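Local atomic coordinates of berberine bridge enzyme-like 28 (PDB entry 5D79), a protein that binds FAD as an oxidoreductase of the berberine bridge enzyme-like family and takes part in the plant's adaptation to salt stress. Residues S234-V238 against F520-I526. Numbering follows the deposited sequence.
Sequences SSFGV and FCDEQSI. With FAD (flavin-adenine dinucleotide), chain E.
Two serines of segment 234-238 carry the polar side of this contact, each bonded to a different point of segment 520-526. Ser234 OG donates to Asp522 OD2 over 2.7 Å, meeting the carboxylate oxygen on its syn side, 28° out of the plane. The other carboxylate oxygen, OD1, accepts from Gln524 N and closes an Asx turn, a role that suits an aspartate, whose short side chain folds back on its own backbone. Ser235 OG instead acts as acceptor: Ile526 N points at it almost straight, 2.9 Å away with an angle of 165°. A chi1 of -67° sets Ser235 OG beside the backbone N of Ser235 and anti to its carbonyl carbon, where Ile526 N-H can meet it.

The apolar side centres on Phe520. Gly237 CA sits over the middle of one face of the Phe520 ring, 3.5 Å from the ring's centroid, in a CH-pi contact. Glycine fits here because its unusual backbone angles would press a CB against the preceding carbonyl oxygen. The side chains of Val238 and Phe520 cross at about a right angle, with Val238 CG2 3.8 Å from Phe520 CE1, while Ile94 of helix 87-100 also touches Phe520. An alanine in place of Phe520 would probably open a gap beneath Gly237 and deprive Val238 CG2 of its aromatic neighbour.

Gly237 O lies 3.3 Å from FAD C2A, and Ser234 CB approaches the ribose. Ring packing and two serine bonds thus join the PCMH-type FAD-binding region to the berberine-like C-terminal region, consistent with the latter backing the adenosine end of the pocket.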
ATOM      1  N   SER A 234      -6.123 -10.830   1.251  1.00 17.38           N
ATOM      2  CA  SER A 234      -5.650 -12.213   1.175  1.00 18.39           C
ATOM      3  C   SER A 234      -6.291 -13.124   2.233  1.00 18.88           C
ATOM      4  O   SER A 234      -6.199 -14.353   2.147  1.00 20.14           O
ATOM      5  CB  SER A 234      -4.124 -12.261   1.297  1.00 17.69           C
ATOM      6  OG  SER A 234      -3.692 -11.769   2.550  1.00 17.99           O
ATOM      7  N   SER A 235      -6.952 -12.522   3.219  1.00 22.28           N
ATOM      8  CA  SER A 235      -7.618 -13.277   4.287  1.00 20.61           C
ATOM      9  C   SER A 235      -9.094 -13.608   3.994  1.00 21.30           C
ATOM     10  O   SER A 235      -9.704 -14.385   4.729  1.00 20.33           O
ATOM     11  CB  SER A 235      -7.538 -12.505   5.622  1.00 17.24           C
ATOM     12  OG  SER A 235      -6.209 -12.408   6.115  1.00 17.28           O
ATOM     13  N   PHE A 236      -9.672 -13.031   2.940  1.00 20.05           N
ATOM     14  CA  PHE A 236     -11.135 -13.038   2.812  1.00 22.29           C
ATOM     15  C   PHE A 236     -11.712 -13.528   1.476  1.00 28.09           C
ATOM     16  O   PHE A 236     -12.912 -13.813   1.396  1.00 32.48           O
ATOM     17  CB  PHE A 236     -11.679 -11.629   3.116  1.00 16.53           C
ATOM     18  CG  PHE A 236     -11.475 -11.212   4.543  1.00 22.64           C
ATOM     19  CD1 PHE A 236     -12.318 -11.682   5.543  1.00 26.04           C
ATOM     20  CD2 PHE A 236     -10.425 -10.387   4.898  1.00 20.21           C
ATOM     21  CE1 PHE A 236     -12.124 -11.328   6.862  1.00 15.99           C
ATOM     22  CE2 PHE A 236     -10.230 -10.028   6.216  1.00 18.80           C
ATOM     23  CZ  PHE A 236     -11.086 -10.502   7.199  1.00 17.21           C
ATOM     24  N   GLY A 237     -10.881 -13.636   0.440  1.00 23.98           N
ATOM     25  CA  GLY A 237     -11.347 -14.108  -0.853  1.00 19.17           C
ATOM     26  C   GLY A 237     -10.531 -13.608  -2.029  1.00 23.09           C
ATOM     27  O   GLY A 237      -9.403 -13.149  -1.859  1.00 20.99           O
ATOM     28  N   VAL A 238     -11.093 -13.718  -3.230  1.00 24.66           N
ATOM     29  CA  VAL A 238     -10.506 -13.068  -4.395  1.00 24.26           C
ATOM     30  C   VAL A 238     -11.398 -11.931  -4.849  1.00 23.07           C
ATOM     31  O   VAL A 238     -12.449 -12.157  -5.446  1.00 25.51           O
ATOM     32  CB  VAL A 238     -10.293 -14.025  -5.579  1.00 24.25           C
ATOM     33  CG1 VAL A 238      -9.552 -13.293  -6.702  1.00 20.64           C
ATOM     34  CG2 VAL A 238      -9.515 -15.252  -5.141  1.00 24.72           C
ATOM     35  N   PHE A 520      -8.371 -19.101   2.447  1.00 28.48           N
ATOM     36  CA  PHE A 520      -7.539 -17.947   2.142  1.00 25.04           C
ATOM     37  C   PHE A 520      -6.634 -17.599   3.318  1.00 25.60           C
ATOM     38  O   PHE A 520      -7.048 -16.907   4.246  1.00 26.44           O
ATOM     39  CB  PHE A 520      -8.421 -16.767   1.744  1.00 22.34           C
ATOM     40  CG  PHE A 520      -9.208 -17.018   0.494  1.00 20.91           C
ATOM     41  CD1 PHE A 520      -8.613 -16.886  -0.748  1.00 21.13           C
ATOM     42  CD2 PHE A 520     -10.530 -17.422   0.560  1.00 27.76           C
ATOM     43  CE1 PHE A 520      -9.326 -17.129  -1.899  1.00 22.11           C
ATOM     44  CE2 PHE A 520     -11.248 -17.675  -0.594  1.00 27.16           C
ATOM     45  CZ  PHE A 520     -10.646 -17.528  -1.821  1.00 22.54           C
ATOM     46  N   CYS A 521      -5.399 -18.099   3.273  1.00 22.89           N
ATOM     47  CA  CYS A 521      -4.439 -17.898   4.349  1.00 24.26           C
ATOM     48  C   CYS A 521      -3.025 -17.670   3.815  1.00 28.15           C
ATOM     49  O   CYS A 521      -2.622 -18.278   2.830  1.00 29.35           O
ATOM     50  CB  CYS A 521      -4.448 -19.097   5.317  1.00 25.75           C
ATOM     51  SG  CYS A 521      -3.660 -20.649   4.725  1.00 36.28           S
ATOM     52  N   ASP A 522      -2.290 -16.770   4.464  1.00 30.26           N
ATOM     53  CA  ASP A 522      -0.850 -16.630   4.244  1.00 25.64           C
ATOM     54  C   ASP A 522      -0.143 -16.620   5.597  1.00 24.45           C
ATOM     55  O   ASP A 522      -0.711 -17.052   6.608  1.00 25.53           O
ATOM     56  CB  ASP A 522      -0.507 -15.369   3.425  1.00 20.02           C
ATOM     57  CG  ASP A 522      -1.210 -14.112   3.913  1.00 17.05           C
ATOM     58  OD1 ASP A 522      -1.382 -13.918   5.125  1.00 20.62           O
ATOM     59  OD2 ASP A 522      -1.579 -13.283   3.066  1.00 19.93           O
ATOM     60  N   GLU A 523       1.083 -16.113   5.627  1.00 21.69           N
ATOM     61  CA  GLU A 523       1.892 -16.158   6.842  1.00 23.73           C
ATOM     62  C   GLU A 523       1.462 -15.170   7.953  1.00 21.48           C
ATOM     63  O   GLU A 523       1.934 -15.271   9.092  1.00 20.73           O
ATOM     64  CB  GLU A 523       3.358 -15.924   6.470  1.00 28.99           C
ATOM     65  CG  GLU A 523       4.023 -17.090   5.715  1.00 33.94           C
ATOM     66  CD  GLU A 523       3.562 -17.237   4.265  1.00 31.82           C
ATOM     67  OE1 GLU A 523       3.023 -16.258   3.700  1.00 32.30           O
ATOM     68  OE2 GLU A 523       3.745 -18.337   3.695  1.00 29.26           O
ATOM     69  N   GLN A 524       0.570 -14.233   7.625  1.00 20.64           N
ATOM     70  CA  GLN A 524       0.064 -13.249   8.587  1.00 19.81           C
ATOM     71  C   GLN A 524      -1.469 -13.051   8.511  1.00 24.64           C
ATOM     72  O   GLN A 524      -2.014 -12.074   9.042  1.00 22.80           O
ATOM     73  CB  GLN A 524       0.759 -11.898   8.377  1.00 17.31           C
ATOM     74  CG  GLN A 524       2.081 -11.731   9.100  1.00 18.78           C
ATOM     75  CD  GLN A 524       2.594 -10.294   9.057  1.00 20.43           C
ATOM     76  OE1 GLN A 524       2.169  -9.496   8.216  1.00 21.03           O
ATOM     77  NE2 GLN A 524       3.503  -9.955   9.971  1.00 22.68           N
ATOM     78  N   SER A 525      -2.165 -13.975   7.859  1.00 26.91           N
ATOM     79  CA  SER A 525      -3.601 -13.806   7.637  1.00 26.00           C
ATOM     80  C   SER A 525      -4.408 -13.807   8.949  1.00 22.54           C
ATOM     81  O   SER A 525      -3.941 -14.288   9.993  1.00 18.10           O
ATOM     82  CB  SER A 525      -4.122 -14.894   6.685  1.00 22.87           C
ATOM     83  OG  SER A 525      -3.908 -16.188   7.215  1.00 24.94           O
ATOM     84  N   ILE A 526      -5.611 -13.239   8.880  1.00 19.80           N
ATOM     85  CA  ILE A 526      -6.525 -13.187  10.012  1.00 18.86           C
ATOM     86  C   ILE A 526      -6.947 -14.605  10.365  1.00 21.56           C
ATOM     87  O   ILE A 526      -7.354 -15.359   9.476  1.00 20.47           O
ATOM     88  CB  ILE A 526      -7.770 -12.327   9.682  1.00 19.94           C
ATOM     89  CG1 ILE A 526      -7.371 -10.886   9.326  1.00 18.83           C
ATOM     90  CG2 ILE A 526      -8.786 -12.359  10.819  1.00 15.90           C
ATOM     91  CD1 ILE A 526      -6.740 -10.105  10.461  1.00 14.30           C
TER
HETATM   92  PA  FAD E 603       0.203  -7.460  -4.476  1.00 19.33           P
HETATM   93  O1A FAD E 603       1.512  -8.096  -4.083  1.00 16.53           O
HETATM   94  O2A FAD E 603      -0.297  -7.930  -5.823  1.00 22.48           O
HETATM   95  O5B FAD E 603      -0.889  -7.708  -3.311  1.00 21.27           O
HETATM   96  C5B FAD E 603      -0.567  -7.498  -1.943  1.00 21.66           C
HETATM   97  C4B FAD E 603      -1.476  -8.290  -0.993  1.00 19.79           C
HETATM   98  O4B FAD E 603      -2.826  -8.109  -1.379  1.00 17.36           O
HETATM   99  C3B FAD E 603      -1.177  -9.781  -1.055  1.00 21.02           C
HETATM  100  O3B FAD E 603      -1.327 -10.384   0.213  1.00 17.24           O
HETATM  101  C2B FAD E 603      -2.217 -10.295  -2.034  1.00 24.69           C
HETATM  102  O2B FAD E 603      -2.553 -11.653  -1.808  1.00 24.27           O
HETATM  103  C1B FAD E 603      -3.383  -9.332  -1.831  1.00 18.46           C
HETATM  104  N9A FAD E 603      -4.214  -9.112  -3.034  1.00 16.91           N
HETATM  105  C8A FAD E 603      -3.875  -8.499  -4.220  1.00 16.45           C
HETATM  106  N7A FAD E 603      -4.963  -8.506  -5.033  1.00 16.40           N
HETATM  107  C5A FAD E 603      -5.989  -9.110  -4.388  1.00 17.79           C
HETATM  108  C6A FAD E 603      -7.310  -9.391  -4.737  1.00 18.31           C
HETATM  109  N6A FAD E 603      -7.862  -8.840  -5.812  1.00 17.68           N
HETATM  110  N1A FAD E 603      -8.134 -10.036  -3.835  1.00 19.49           N
HETATM  111  C2A FAD E 603      -7.655 -10.393  -2.594  1.00 15.59           C
HETATM  112  N3A FAD E 603      -6.345 -10.115  -2.256  1.00 17.51           N
HETATM  113  C4A FAD E 603      -5.527  -9.487  -3.132  1.00 18.39           C
HETATM  114  N1  FAD E 603       0.915   2.041   0.083  1.00 18.24           N
HETATM  115  C2  FAD E 603       0.328   3.212   0.531  1.00 23.95           C
HETATM  116  O2  FAD E 603      -0.835   3.210   0.952  1.00 15.93           O
HETATM  117  N3  FAD E 603       1.052   4.398   0.484  1.00 28.03           N
HETATM  118  C4  FAD E 603       2.351   4.429   0.003  1.00 25.29           C
HETATM  119  O4  FAD E 603       2.919   5.514  -0.130  1.00 24.15           O
HETATM  120  C4X FAD E 603       2.930   3.250  -0.468  1.00 22.61           C
HETATM  121  N5  FAD E 603       4.173   3.261  -1.081  1.00 19.88           N
HETATM  122  C5X FAD E 603       4.586   2.154  -1.807  1.00 19.29           C
HETATM  123  C6  FAD E 603       5.703   2.209  -2.638  1.00 19.06           C
HETATM  124  C7  FAD E 603       6.111   1.083  -3.358  1.00 20.95           C
HETATM  125  C7M FAD E 603       7.322   1.151  -4.239  1.00 20.66           C
HETATM  126  C8  FAD E 603       5.370  -0.099  -3.285  1.00 21.00           C
HETATM  127  C8M FAD E 603       5.799  -1.330  -4.027  1.00 16.28           C
HETATM  128  C9  FAD E 603       4.257  -0.155  -2.454  1.00 23.36           C
HETATM  129  C9A FAD E 603       3.892   0.949  -1.677  1.00 22.54           C
HETATM  130  N10 FAD E 603       2.804   0.887  -0.820  1.00 17.20           N
HETATM  131  C10 FAD E 603       2.185   2.065  -0.450  1.00 16.46           C
HETATM  132  C1' FAD E 603       2.263  -0.435  -0.371  1.00 11.40           C
HETATM  133  C2' FAD E 603       1.176  -0.986  -1.275  1.00 14.78           C
HETATM  134  O2' FAD E 603       0.038  -0.157  -1.187  1.00 20.14           O
HETATM  135  C3' FAD E 603       0.869  -2.405  -0.813  1.00 15.36           C
HETATM  136  O3' FAD E 603       2.009  -3.204  -1.044  1.00 19.46           O
HETATM  137  C4' FAD E 603      -0.274  -3.022  -1.581  1.00 12.97           C
HETATM  138  O4' FAD E 603      -0.856  -4.049  -0.822  1.00 14.89           O
HETATM  139  C5' FAD E 603       0.259  -3.665  -2.842  1.00 13.28           C
HETATM  140  O5' FAD E 603      -0.821  -3.927  -3.707  1.00 15.51           O
HETATM  141  P   FAD E 603      -0.499  -4.698  -5.076  1.00 18.14           P
HETATM  142  O1P FAD E 603      -1.782  -5.147  -5.724  1.00 15.08           O
HETATM  143  O2P FAD E 603       0.308  -3.829  -6.008  1.00 13.22           O
HETATM  144  O3P FAD E 603       0.448  -5.868  -4.495  1.00 22.20           O